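Local coordinates for protein ORF10 (Moritella marina, PDB 6RIW) that forms the ketosynthase-chain length factor didomain of a polyunsaturated fatty acid synthase and probably catalyses the condensation that lengthens acyl chains, at residues P322-Y327 with P430-V435; D326-H331 with N355-G360; G388-T393 with T415-P420. All blocks are in the same frame, centred on the assembly; numbering follows the deposited sequence.

Interaction 1 of 3, residues P322-Y327 with P430-V435; sequences PSTVDY and PRTAGV
Asp326 OD2 is gripped by three donors: Thr432 N across the contact at 3.2 Å, the indole NE1 of Trp419, and the ammonium of Lys429 in a salt bridge. This convergence belongs to a parallel strand pair in the ketosynthase (KS3, thiolase-like) domain, where strand 432-439 runs beside strand 327-329. Thr432 N reaches OD2 on its anti side, 31° out of the carboxylate plane. The first torsion of Asp326 sets CG anti to its carbonyl carbon, beside its own backbone N (chi1 -54°), from where OD2 meets Thr432 N. In return Asp326 N donates to Thr432 O at 2.9 Å, so both the N-H and the carbonyl of Thr432 are held by one aspartate. Three donors on one oxygen, one of them charged, would probably favour the ionised carboxylate.

One step on, Tyr327 pairs with Ala433 as a parallel bridge. Tyr327 O accepts Gly434 N at 2.9 Å, with the donor in the carbonyl plane, and a CA-H contact from Ala433 CA to Tyr327 O, at 3.1 Å, adds a second approach to the oxygen. On the face carrying Tyr327 and Ala433, Ala433 CB lies at the edge of the tyrosine ring, near its plane, 4.4 Å from Tyr327 CD2. Val325, before the bridge, brings CG1 to 4.0 Å from Gly434 N, while its side chain also packs on Phe350 of helix 336-350. Thr324 meets Thr432 mainly through its backbone: its O lies 3.7 Å from Thr432 CB. The Thr432 hydroxyl OG1 turns back along its own segment and donates to Pro430 O at 2.8 Å, from well above that carbonyl's plane.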
ATOM      1  N   PRO A 322     -15.220 -28.365  -9.469  1.00 29.57           N
ATOM      2  CA  PRO A 322     -13.905 -28.597  -8.846  1.00 29.39           C
ATOM      3  C   PRO A 322     -13.330 -29.977  -9.127  1.00 31.60           C
ATOM      4  O   PRO A 322     -12.135 -30.190  -8.859  1.00 30.19           O
ATOM      5  CB  PRO A 322     -14.186 -28.410  -7.349  1.00 27.39           C
ATOM      6  CG  PRO A 322     -15.460 -27.650  -7.275  1.00 30.12           C
ATOM      7  CD  PRO A 322     -16.251 -27.974  -8.493  1.00 26.64           C
ATOM      8  N   SER A 323     -14.140 -30.916  -9.642  1.00 31.78           N
ATOM      9  CA  SER A 323     -13.640 -32.214 -10.093  1.00 29.37           C
ATOM     10  C   SER A 323     -12.676 -32.100 -11.255  1.00 31.86           C
ATOM     11  O   SER A 323     -11.885 -33.020 -11.478  1.00 33.04           O
ATOM     12  CB  SER A 323     -14.796 -33.118 -10.542  1.00 33.61           C
ATOM     13  OG  SER A 323     -15.863 -33.082  -9.617  1.00 38.87           O
ATOM     14  N   THR A 324     -12.742 -31.017 -12.017  1.00 29.72           N
ATOM     15  CA  THR A 324     -11.972 -30.892 -13.246  1.00 33.39           C
ATOM     16  C   THR A 324     -10.603 -30.246 -13.041  1.00 29.67           C
ATOM     17  O   THR A 324      -9.814 -30.188 -13.992  1.00 31.99           O
ATOM     18  CB  THR A 324     -12.782 -30.102 -14.277  1.00 33.18           C
ATOM     19  OG1 THR A 324     -12.955 -28.757 -13.814  1.00 36.43           O
ATOM     20  CG2 THR A 324     -14.161 -30.740 -14.458  1.00 36.32           C
ATOM     21  N   VAL A 325     -10.288 -29.784 -11.831  1.00 31.93           N
ATOM     22  CA  VAL A 325      -9.021 -29.095 -11.586  1.00 27.78           C
ATOM     23  C   VAL A 325      -7.881 -30.104 -11.554  1.00 27.74           C
ATOM     24  O   VAL A 325      -7.891 -31.048 -10.756  1.00 31.26           O
ATOM     25  CB  VAL A 325      -9.070 -28.302 -10.279  1.00 28.60           C
ATOM     26  CG1 VAL A 325      -7.755 -27.557 -10.090  1.00 28.69           C
ATOM     27  CG2 VAL A 325     -10.245 -27.366 -10.293  1.00 27.64           C
ATOM     28  N   ASP A 326      -6.866 -29.876 -12.383  1.00 25.10           N
ATOM     29  CA  ASP A 326      -5.754 -30.813 -12.524  1.00 27.48           C
ATOM     30  C   ASP A 326      -4.552 -30.461 -11.666  1.00 28.09           C
ATOM     31  O   ASP A 326      -3.807 -31.361 -11.256  1.00 25.07           O
ATOM     32  CB  ASP A 326      -5.295 -30.878 -13.986  1.00 28.36           C
ATOM     33  CG  ASP A 326      -6.428 -31.207 -14.932  1.00 32.75           C
ATOM     34  OD1 ASP A 326      -7.137 -32.200 -14.675  1.00 34.07           O
ATOM     35  OD2 ASP A 326      -6.620 -30.466 -15.916  1.00 31.54           O
ATOM     36  N   TYR A 327      -4.330 -29.173 -11.410  1.00 22.35           N
ATOM     37  CA  TYR A 327      -3.108 -28.713 -10.770  1.00 21.52           C
ATOM     38  C   TYR A 327      -3.450 -27.443 -10.008  1.00 22.69           C
ATOM     39  O   TYR A 327      -4.245 -26.638 -10.491  1.00 21.74           O
ATOM     40  CB  TYR A 327      -1.996 -28.423 -11.795  1.00 24.24           C
ATOM     41  CG  TYR A 327      -0.781 -27.771 -11.173  1.00 26.52           C
ATOM     42  CD1 TYR A 327       0.129 -28.519 -10.438  1.00 24.76           C
ATOM     43  CD2 TYR A 327      -0.549 -26.402 -11.305  1.00 25.96           C
ATOM     44  CE1 TYR A 327       1.234 -27.931  -9.852  1.00 26.74           C
ATOM     45  CE2 TYR A 327       0.559 -25.810 -10.731  1.00 24.27           C
ATOM     46  CZ  TYR A 327       1.449 -26.574 -10.006  1.00 27.83           C
ATOM     47  OH  TYR A 327       2.555 -25.984  -9.417  1.00 29.43           O
ATOM     48  N   PRO A 430     -11.153 -29.016 -20.719  1.00 36.27           N
ATOM     49  CA  PRO A 430      -9.993 -28.115 -20.779  1.00 34.79           C
ATOM     50  C   PRO A 430      -9.020 -28.398 -19.641  1.00 29.30           C
ATOM     51  O   PRO A 430      -9.422 -28.719 -18.522  1.00 29.54           O
ATOM     52  CB  PRO A 430     -10.611 -26.709 -20.654  1.00 32.06           C
ATOM     53  CG  PRO A 430     -12.128 -26.904 -20.610  1.00 36.34           C
ATOM     54  CD  PRO A 430     -12.358 -28.340 -20.204  1.00 38.77           C
ATOM     55  N   ARG A 431      -7.724 -28.306 -19.944  1.00 29.89           N
ATOM     56  CA  ARG A 431      -6.727 -28.266 -18.884  1.00 27.91           C
ATOM     57  C   ARG A 431      -7.057 -27.119 -17.939  1.00 28.09           C
ATOM     58  O   ARG A 431      -7.292 -25.992 -18.384  1.00 25.62           O
ATOM     59  CB  ARG A 431      -5.327 -28.080 -19.468  1.00 26.51           C
ATOM     60  CG  ARG A 431      -4.760 -29.331 -20.137  1.00 30.66           C
ATOM     61  CD  ARG A 431      -3.282 -29.172 -20.433  1.00 32.80           C
ATOM     62  NE  ARG A 431      -3.064 -28.148 -21.444  1.00 37.43           N
ATOM     63  CZ  ARG A 431      -2.374 -28.333 -22.566  1.00 39.57           C
ATOM     64  NH1 ARG A 431      -1.821 -29.515 -22.825  1.00 45.20           N
ATOM     65  NH2 ARG A 431      -2.244 -27.329 -23.429  1.00 38.95           N
ATOM     66  N   THR A 432      -7.075 -27.406 -16.638  1.00 25.46           N
ATOM     67  CA  THR A 432      -7.571 -26.461 -15.648  1.00 26.47           C
ATOM     68  C   THR A 432      -6.638 -26.418 -14.443  1.00 27.67           C
ATOM     69  O   THR A 432      -6.256 -27.464 -13.910  1.00 24.91           O
ATOM     70  CB  THR A 432      -8.995 -26.832 -15.224  1.00 28.05           C
ATOM     71  OG1 THR A 432      -9.823 -26.874 -16.393  1.00 26.31           O
ATOM     72  CG2 THR A 432      -9.559 -25.804 -14.262  1.00 27.45           C
ATOM     73  N   ALA A 433      -6.285 -25.204 -14.013  1.00 23.49           N
ATOM     74  CA  ALA A 433      -5.403 -25.000 -12.877  1.00 22.97           C
ATOM     75  C   ALA A 433      -6.014 -23.986 -11.922  1.00 24.38           C
ATOM     76  O   ALA A 433      -6.728 -23.072 -12.337  1.00 23.55           O
ATOM     77  CB  ALA A 433      -4.015 -24.521 -13.330  1.00 21.30           C
ATOM     78  N   GLY A 434      -5.726 -24.155 -10.635  1.00 23.28           N
ATOM     79  CA  GLY A 434      -6.027 -23.149  -9.635  1.00 23.89           C
ATOM     80  C   GLY A 434      -4.751 -22.451  -9.203  1.00 20.31           C
ATOM     81  O   GLY A 434      -3.661 -23.022  -9.277  1.00 23.18           O
ATOM     82  N   VAL A 435      -4.874 -21.200  -8.764  1.00 19.58           N
ATOM     83  CA  VAL A 435      -3.774 -20.502  -8.106  1.00 20.76           C
ATOM     84  C   VAL A 435      -4.310 -19.905  -6.814  1.00 20.02           C
ATOM     85  O   VAL A 435      -5.324 -19.192  -6.835  1.00 19.70           O
ATOM     86  CB  VAL A 435      -3.159 -19.391  -8.986  1.00 18.26           C
ATOM     87  CG1 VAL A 435      -2.003 -18.710  -8.235  1.00 20.03           C
ATOM     88  CG2 VAL A 435      -2.677 -19.935 -10.302  1.00 21.81           C
TER

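Interaction 2 of 3, residues D326-H331 with N355-G360; sequences DYIECH and NKPLLG
Leu358 satisfies both of its backbone polar groups on segment 326-331: its N donates to Asp326 O at 2.9 Å, and Leu358 O accepts Ile328 N, also at 2.9 Å. The ladder goes on with Gly360 N to Ile328 O, longer at 3.2 Å, and finishes with Cys330 N to Gly360 O, 2.8 Å and nearly straight at 171°. These alternating bonds are those of parallel strands 327-329 and 358-360, joined by helix 336-350 in a beta-alpha-beta unit of the thiolase-like ketosynthase fold; the strand axes run 4.7 Å apart at 17°. Strand 327-329 is an inner strand, since Glu329 makes backbone bonds to Gly434 and Ser436 along its other edge.

Tyr327 CG lies anti to the backbone N (chi1 172°), and Leu358 CB sits at the ring edge, in plane, near CD1. Tyr327 OH donates to Glu329 OE1 at 2.8 Å; Lys380 NZ makes a salt bridge to OE1 and a hydrogen bond with the Tyr327 hydroxyl, while Glu329 OE2 takes Val362 N. The hydroxyl rests 3.3 Å from Gly360 CA, where a beta carbon would collide with it. A phenylalanine here would probably leave Glu329 OE1 short of one donor and Lys380 of one partner, and open a small gap beside Gly360 CA. On the opposite face, Ile328 CD1 lies 3.6 Å from Pro357 CG, and Leu359 CD2 packs against Ile328 CB and Cys330 SG.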
ATOM      1  N   ASP A 326      -6.866 -29.876 -12.383  1.00 25.10           N
ATOM      2  CA  ASP A 326      -5.754 -30.813 -12.524  1.00 27.48           C
ATOM      3  C   ASP A 326      -4.552 -30.461 -11.666  1.00 28.09           C
ATOM      4  O   ASP A 326      -3.807 -31.361 -11.256  1.00 25.07           O
ATOM      5  CB  ASP A 326      -5.295 -30.878 -13.986  1.00 28.36           C
ATOM      6  CG  ASP A 326      -6.428 -31.207 -14.932  1.00 32.75           C
ATOM      7  OD1 ASP A 326      -7.137 -32.200 -14.675  1.00 34.07           O
ATOM      8  OD2 ASP A 326      -6.620 -30.466 -15.916  1.00 31.54           O
ATOM      9  N   TYR A 327      -4.330 -29.173 -11.410  1.00 22.35           N
ATOM     10  CA  TYR A 327      -3.108 -28.713 -10.770  1.00 21.52           C
ATOM     11  C   TYR A 327      -3.450 -27.443 -10.008  1.00 22.69           C
ATOM     12  O   TYR A 327      -4.245 -26.638 -10.491  1.00 21.74           O
ATOM     13  CB  TYR A 327      -1.996 -28.423 -11.795  1.00 24.24           C
ATOM     14  CG  TYR A 327      -0.781 -27.771 -11.173  1.00 26.52           C
ATOM     15  CD1 TYR A 327       0.129 -28.519 -10.438  1.00 24.76           C
ATOM     16  CD2 TYR A 327      -0.549 -26.402 -11.305  1.00 25.96           C
ATOM     17  CE1 TYR A 327       1.234 -27.931  -9.852  1.00 26.74           C
ATOM     18  CE2 TYR A 327       0.559 -25.810 -10.731  1.00 24.27           C
ATOM     19  CZ  TYR A 327       1.449 -26.574 -10.006  1.00 27.83           C
ATOM     20  OH  TYR A 327       2.555 -25.984  -9.417  1.00 29.43           O
ATOM     21  N   ILE A 328      -2.854 -27.268  -8.833  1.00 21.95           N
ATOM     22  CA  ILE A 328      -3.015 -26.036  -8.063  1.00 24.41           C
ATOM     23  C   ILE A 328      -1.636 -25.499  -7.706  1.00 24.92           C
ATOM     24  O   ILE A 328      -0.822 -26.208  -7.096  1.00 19.42           O
ATOM     25  CB  ILE A 328      -3.834 -26.246  -6.787  1.00 25.10           C
ATOM     26  CG1 ILE A 328      -5.250 -26.697  -7.134  1.00 28.82           C
ATOM     27  CG2 ILE A 328      -3.863 -24.963  -5.954  1.00 24.40           C
ATOM     28  CD1 ILE A 328      -5.980 -27.223  -5.954  1.00 32.48           C
ATOM     29  N   GLU A 329      -1.378 -24.249  -8.067  1.00 23.89           N
ATOM     30  CA  GLU A 329      -0.171 -23.576  -7.615  1.00 23.15           C
ATOM     31  C   GLU A 329      -0.491 -23.002  -6.243  1.00 24.44           C
ATOM     32  O   GLU A 329      -1.345 -22.111  -6.114  1.00 22.04           O
ATOM     33  CB  GLU A 329       0.263 -22.513  -8.623  1.00 22.37           C
ATOM     34  CG  GLU A 329       1.386 -21.581  -8.126  1.00 24.17           C
ATOM     35  CD  GLU A 329       2.743 -22.271  -7.942  1.00 28.59           C
ATOM     36  OE1 GLU A 329       2.987 -23.370  -8.515  1.00 22.92           O
ATOM     37  OE2 GLU A 329       3.577 -21.684  -7.218  1.00 28.72           O
ATOM     38  N   CYS A 330       0.130 -23.566  -5.213  1.00 20.87           N
ATOM     39  CA  CYS A 330      -0.261 -23.287  -3.840  1.00 26.39           C
ATOM     40  C   CYS A 330       0.455 -22.072  -3.285  1.00 23.18           C
ATOM     41  O   CYS A 330       1.482 -21.622  -3.807  1.00 23.62           O
ATOM     42  CB  CYS A 330       0.032 -24.482  -2.937  1.00 25.94           C
ATOM     43  SG  CYS A 330      -0.931 -25.924  -3.414  1.00 27.42           S
ATOM     44  N   HIS A 331      -0.094 -21.565  -2.182  1.00 21.21           N
ATOM     45  CA  HIS A 331       0.545 -20.464  -1.473  1.00 24.14           C
ATOM     46  C   HIS A 331       1.818 -20.922  -0.761  1.00 27.84           C
ATOM     47  O   HIS A 331       2.783 -20.149  -0.666  1.00 24.98           O
ATOM     48  CB  HIS A 331      -0.457 -19.864  -0.491  1.00 22.86           C
ATOM     49  CG  HIS A 331       0.151 -18.889   0.465  1.00 26.80           C
ATOM     50  ND1 HIS A 331       0.586 -17.643   0.071  1.00 27.49           N
ATOM     51  CD2 HIS A 331       0.401 -18.978   1.793  1.00 26.40           C
ATOM     52  CE1 HIS A 331       1.081 -17.003   1.117  1.00 26.11           C
ATOM     53  NE2 HIS A 331       0.981 -17.791   2.174  1.00 30.20           N
ATOM     54  N   ASN A 355     -11.483 -35.354  -5.843  1.00 31.54           N
ATOM     55  CA  ASN A 355     -10.415 -34.957  -6.742  1.00 32.83           C
ATOM     56  C   ASN A 355      -9.123 -34.746  -5.956  1.00 29.22           C
ATOM     57  O   ASN A 355      -9.136 -34.259  -4.822  1.00 29.71           O
ATOM     58  CB  ASN A 355     -10.811 -33.690  -7.506  1.00 32.51           C
ATOM     59  CG  ASN A 355      -9.809 -33.310  -8.579  1.00 33.40           C
ATOM     60  OD1 ASN A 355      -8.979 -34.124  -8.998  1.00 32.18           O
ATOM     61  ND2 ASN A 355      -9.882 -32.059  -9.031  1.00 27.64           N
ATOM     62  N   LYS A 356      -8.004 -35.127  -6.556  1.00 31.45           N
ATOM     63  CA  LYS A 356      -6.688 -34.973  -5.940  1.00 29.55           C
ATOM     64  C   LYS A 356      -5.780 -34.318  -6.962  1.00 31.59           C
ATOM     65  O   LYS A 356      -4.935 -34.983  -7.575  1.00 27.16           O
ATOM     66  CB  LYS A 356      -6.118 -36.315  -5.480  1.00 32.95           C
ATOM     67  CG  LYS A 356      -6.913 -36.952  -4.376  1.00 33.04           C
ATOM     68  CD  LYS A 356      -6.192 -38.177  -3.840  1.00 33.34           C
ATOM     69  CE  LYS A 356      -6.898 -38.718  -2.625  1.00 33.68           C
ATOM     70  NZ  LYS A 356      -5.935 -39.401  -1.734  1.00 38.04           N
ATOM     71  N   PRO A 357      -5.930 -33.013  -7.180  1.00 27.77           N
ATOM     72  CA  PRO A 357      -5.076 -32.338  -8.157  1.00 27.18           C
ATOM     73  C   PRO A 357      -3.617 -32.385  -7.732  1.00 22.57           C
ATOM     74  O   PRO A 357      -3.283 -32.501  -6.549  1.00 25.87           O
ATOM     75  CB  PRO A 357      -5.614 -30.894  -8.179  1.00 26.24           C
ATOM     76  CG  PRO A 357      -6.313 -30.720  -6.883  1.00 30.29           C
ATOM     77  CD  PRO A 357      -6.878 -32.091  -6.530  1.00 29.40           C
ATOM     78  N   LEU A 358      -2.742 -32.294  -8.730  1.00 25.74           N
ATOM     79  CA  LEU A 358      -1.326 -32.091  -8.465  1.00 24.69           C
ATOM     80  C   LEU A 358      -1.130 -30.740  -7.788  1.00 27.71           C
ATOM     81  O   LEU A 358      -1.935 -29.824  -7.963  1.00 24.04           O
ATOM     82  CB  LEU A 358      -0.523 -32.153  -9.765  1.00 26.53           C
ATOM     83  CG  LEU A 358      -0.585 -33.517 -10.462  1.00 28.82           C
ATOM     84  CD1 LEU A 358       0.365 -33.583 -11.641  1.00 24.60           C
ATOM     85  CD2 LEU A 358      -0.302 -34.630  -9.446  1.00 26.97           C
ATOM     86  N   LEU A 359      -0.057 -30.625  -6.998  1.00 25.73           N
ATOM     87  CA  LEU A 359       0.202 -29.435  -6.194  1.00 24.98           C
ATOM     88  C   LEU A 359       1.651 -29.001  -6.353  1.00 28.88           C
ATOM     89  O   LEU A 359       2.545 -29.830  -6.543  1.00 24.66           O
ATOM     90  CB  LEU A 359      -0.076 -29.682  -4.712  1.00 25.68           C
ATOM     91  CG  LEU A 359      -1.360 -30.368  -4.262  1.00 27.89           C
ATOM     92  CD1 LEU A 359      -1.228 -30.718  -2.778  1.00 25.16           C
ATOM     93  CD2 LEU A 359      -2.568 -29.470  -4.498  1.00 24.06           C
ATOM     94  N   GLY A 360       1.893 -27.690  -6.249  1.00 21.73           N
ATOM     95  CA  GLY A 360       3.251 -27.208  -6.438  1.00 22.34           C
ATOM     96  C   GLY A 360       3.406 -25.812  -5.870  1.00 27.93           C
ATOM     97  O   GLY A 360       2.418 -25.136  -5.573  1.00 20.87           O
TER

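Interaction 3 of 3, residues G388-T393 with T415-P420; sequences GLIPAT and TTVSWP
Gly388, the first residue to leave the helical conformation after helix 374-387, turns with a positive phi of 70° and offers its O to Trp419 N at 3.0 Å, the donor lying well above the carbonyl plane. Leu389 follows as the non-hydrogen-bonded partner of Ser418, and its CD2 comes to 3.8 Å from Val417 O. Ile390 then makes the hydrogen-bonded pair of this short antiparallel two-strand ladder: Ile390 N to Val417 O is 2.9 Å and almost straight at 172°, and Val417 N returns to Ile390 O at 3.0 Å.

The Ile390 side chain does most of the apolar work. Its CG1 lies beside the backbone N (chi1 -66°) and touches Trp419 CE3 at 3.6 Å. CD1 makes a CH-pi contact, 4.1 Å from the centroid of the six-membered ring of Trp419; Ile390 CD1 and Pro420 CD both lie above one face of the indole, each offset toward the rim. Val417 CG2 meets Ile390 CB from the neighbouring strand. The indole NE1 is taken up by the carboxylate of Asp326, close to strand 327-329.

Past Pro391, whose ring packs on Trp23 and Leu26 of helix 19-27, direct pairing lapses. Ala392 CB touches Thr415 N at 3.4 Å, and a water accepts the N-H of Ala392 and is also hydrogen-bonded to Thr416 OG1. Of the three direct backbone bonds, two belong to the Ile390-Val417 pair and fix the register there, whereas beyond Pro391 the polar link between the segments passes through water.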
ATOM      1  N   GLY A 388       1.427 -27.813 -21.486  1.00 30.79           N
ATOM      2  CA  GLY A 388       1.115 -29.177 -21.093  1.00 34.71           C
ATOM      3  C   GLY A 388       2.150 -29.869 -20.232  1.00 35.40           C
ATOM      4  O   GLY A 388       2.159 -31.107 -20.164  1.00 30.88           O
ATOM      5  N   LEU A 389       3.013 -29.109 -19.552  1.00 31.58           N
ATOM      6  CA  LEU A 389       4.042 -29.646 -18.669  1.00 28.60           C
ATOM      7  C   LEU A 389       3.974 -28.943 -17.323  1.00 31.89           C
ATOM      8  O   LEU A 389       3.691 -27.744 -17.257  1.00 30.19           O
ATOM      9  CB  LEU A 389       5.462 -29.458 -19.242  1.00 34.12           C
ATOM     10  CG  LEU A 389       5.848 -30.168 -20.536  1.00 37.97           C
ATOM     11  CD1 LEU A 389       7.137 -29.579 -21.118  1.00 34.83           C
ATOM     12  CD2 LEU A 389       5.988 -31.660 -20.283  1.00 31.55           C
ATOM     13  N   ILE A 390       4.257 -29.685 -16.256  1.00 28.23           N
ATOM     14  CA  ILE A 390       4.270 -29.116 -14.909  1.00 27.19           C
ATOM     15  C   ILE A 390       5.673 -29.226 -14.323  1.00 30.42           C
ATOM     16  O   ILE A 390       6.181 -30.339 -14.121  1.00 25.46           O
ATOM     17  CB  ILE A 390       3.228 -29.796 -14.007  1.00 27.57           C
ATOM     18  CG1 ILE A 390       1.817 -29.488 -14.528  1.00 26.95           C
ATOM     19  CG2 ILE A 390       3.406 -29.334 -12.568  1.00 27.68           C
ATOM     20  CD1 ILE A 390       0.723 -30.324 -13.892  1.00 29.35           C
ATOM     21  N   PRO A 391       6.336 -28.104 -14.050  1.00 30.47           N
ATOM     22  CA  PRO A 391       7.670 -28.155 -13.441  1.00 24.55           C
ATOM     23  C   PRO A 391       7.631 -28.649 -12.001  1.00 25.36           C
ATOM     24  O   PRO A 391       6.602 -28.634 -11.321  1.00 26.83           O
ATOM     25  CB  PRO A 391       8.157 -26.699 -13.506  1.00 27.20           C
ATOM     26  CG  PRO A 391       7.231 -26.017 -14.486  1.00 26.36           C
ATOM     27  CD  PRO A 391       5.929 -26.740 -14.416  1.00 24.94           C
ATOM     28  N   ALA A 392       8.797 -29.078 -11.534  1.00 26.22           N
ATOM     29  CA  ALA A 392       8.962 -29.567 -10.178  1.00 28.63           C
ATOM     30  C   ALA A 392       8.880 -28.440  -9.147  1.00 30.40           C
ATOM     31  O   ALA A 392       9.173 -27.272  -9.427  1.00 24.19           O
ATOM     32  CB  ALA A 392      10.314 -30.266 -10.033  1.00 31.18           C
ATOM     33  N   THR A 393       8.486 -28.821  -7.933  1.00 24.53           N
ATOM     34  CA  THR A 393       8.809 -28.068  -6.728  1.00 24.38           C
ATOM     35  C   THR A 393      10.157 -28.587  -6.239  1.00 29.93           C
ATOM     36  O   THR A 393      10.315 -29.796  -6.037  1.00 28.93           O
ATOM     37  CB  THR A 393       7.732 -28.259  -5.661  1.00 25.26           C
ATOM     38  OG1 THR A 393       6.478 -27.738  -6.127  1.00 23.53           O
ATOM     39  CG2 THR A 393       8.123 -27.588  -4.347  1.00 25.19           C
ATOM     40  N   THR A 415       9.781 -33.617 -10.207  1.00 31.05           N
ATOM     41  CA  THR A 415      10.430 -33.500 -11.501  1.00 33.33           C
ATOM     42  C   THR A 415       9.409 -32.914 -12.461  1.00 31.46           C
ATOM     43  O   THR A 415       8.222 -32.811 -12.139  1.00 34.14           O
ATOM     44  CB  THR A 415      10.924 -34.864 -12.003  1.00 34.30           C
ATOM     45  OG1 THR A 415      11.747 -34.681 -13.162  1.00 41.57           O
ATOM     46  CG2 THR A 415       9.739 -35.748 -12.356  1.00 30.01           C
ATOM     47  N   THR A 416       9.859 -32.551 -13.660  1.00 31.98           N
ATOM     48  CA  THR A 416       8.921 -32.137 -14.694  1.00 28.92           C
ATOM     49  C   THR A 416       8.046 -33.323 -15.081  1.00 36.49           C
ATOM     50  O   THR A 416       8.555 -34.418 -15.341  1.00 33.62           O
ATOM     51  CB  THR A 416       9.660 -31.613 -15.924  1.00 32.87           C
ATOM     52  OG1 THR A 416      10.521 -30.530 -15.549  1.00 32.21           O
ATOM     53  CG2 THR A 416       8.658 -31.119 -16.977  1.00 27.36           C
ATOM     54  N   VAL A 417       6.726 -33.119 -15.103  1.00 32.86           N
ATOM     55  CA  VAL A 417       5.792 -34.175 -15.462  1.00 31.41           C
ATOM     56  C   VAL A 417       4.873 -33.685 -16.570  1.00 34.44           C
ATOM     57  O   VAL A 417       4.667 -32.482 -16.768  1.00 31.69           O
ATOM     58  CB  VAL A 417       4.953 -34.674 -14.265  1.00 30.40           C
ATOM     59  CG1 VAL A 417       5.852 -35.061 -13.096  1.00 32.30           C
ATOM     60  CG2 VAL A 417       3.942 -33.610 -13.850  1.00 32.77           C
ATOM     61  N   SER A 418       4.338 -34.647 -17.316  1.00 32.88           N
ATOM     62  CA  SER A 418       3.311 -34.346 -18.292  1.00 33.27           C
ATOM     63  C   SER A 418       2.028 -33.956 -17.570  1.00 33.25           C
ATOM     64  O   SER A 418       1.805 -34.313 -16.408  1.00 35.20           O
ATOM     65  CB  SER A 418       3.068 -35.553 -19.202  1.00 34.73           C
ATOM     66  OG  SER A 418       4.096 -35.649 -20.175  1.00 37.41           O
ATOM     67  N   TRP A 419       1.195 -33.194 -18.265  1.00 33.24           N
ATOM     68  CA  TRP A 419      -0.076 -32.781 -17.699  1.00 35.42           C
ATOM     69  C   TRP A 419      -0.945 -34.012 -17.457  1.00 38.67           C
ATOM     70  O   TRP A 419      -1.109 -34.835 -18.368  1.00 40.18           O
ATOM     71  CB  TRP A 419      -0.791 -31.802 -18.629  1.00 33.06           C
ATOM     72  CG  TRP A 419      -1.875 -31.053 -17.936  1.00 35.89           C
ATOM     73  CD1 TRP A 419      -3.182 -31.429 -17.804  1.00 33.80           C
ATOM     74  CD2 TRP A 419      -1.740 -29.807 -17.248  1.00 32.56           C
ATOM     75  NE1 TRP A 419      -3.876 -30.481 -17.083  1.00 34.26           N
ATOM     76  CE2 TRP A 419      -3.010 -29.476 -16.728  1.00 32.50           C
ATOM     77  CE3 TRP A 419      -0.668 -28.932 -17.031  1.00 33.30           C
ATOM     78  CZ2 TRP A 419      -3.240 -28.304 -16.005  1.00 31.44           C
ATOM     79  CZ3 TRP A 419      -0.892 -27.772 -16.307  1.00 31.48           C
ATOM     80  CH2 TRP A 419      -2.170 -27.464 -15.807  1.00 31.71           C
ATOM     81  N   PRO A 420      -1.502 -34.185 -16.249  1.00 39.12           N
ATOM     82  CA  PRO A 420      -2.273 -35.376 -15.865  1.00 36.01           C
ATOM     83  C   PRO A 420      -3.507 -35.606 -16.735  1.00 39.70           C
ATOM     84  O   PRO A 420      -4.263 -34.656 -16.935  1.00 41.77           O
ATOM     85  CB  PRO A 420      -2.681 -35.079 -14.416  1.00 39.82           C
ATOM     86  CG  PRO A 420      -2.519 -33.593 -14.244  1.00 34.98           C
ATOM     87  CD  PRO A 420      -1.396 -33.207 -15.149  1.00 36.49           C
TER
HETATM   88  O   HOH W   1      11.135 -29.120 -13.156  1.00 26.47           O

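Following the chain, residues 322-327 open interaction 1, and interaction 2 starts at once from the overlapping 326-331, sharing Asp326 and Tyr327. It closes first, at 355-360, after helix 336-350. Interaction 3 comes next in series, leaving helix 374-387 at 388-393 and closing at 415-420. Interaction 1 closes last, at 430-435, so interaction 3 is nested within its loop, as is all of interaction 2 beyond the shared residues. Strand 327-329 thus lies between strands 358-360 and 432-439. The two-strand ladder of interaction 3 packs on it, Ile390 CG2 lying 3.7 Å from Tyr327 CE1. The centres of interactions 1 and 2 are about 8 Å apart.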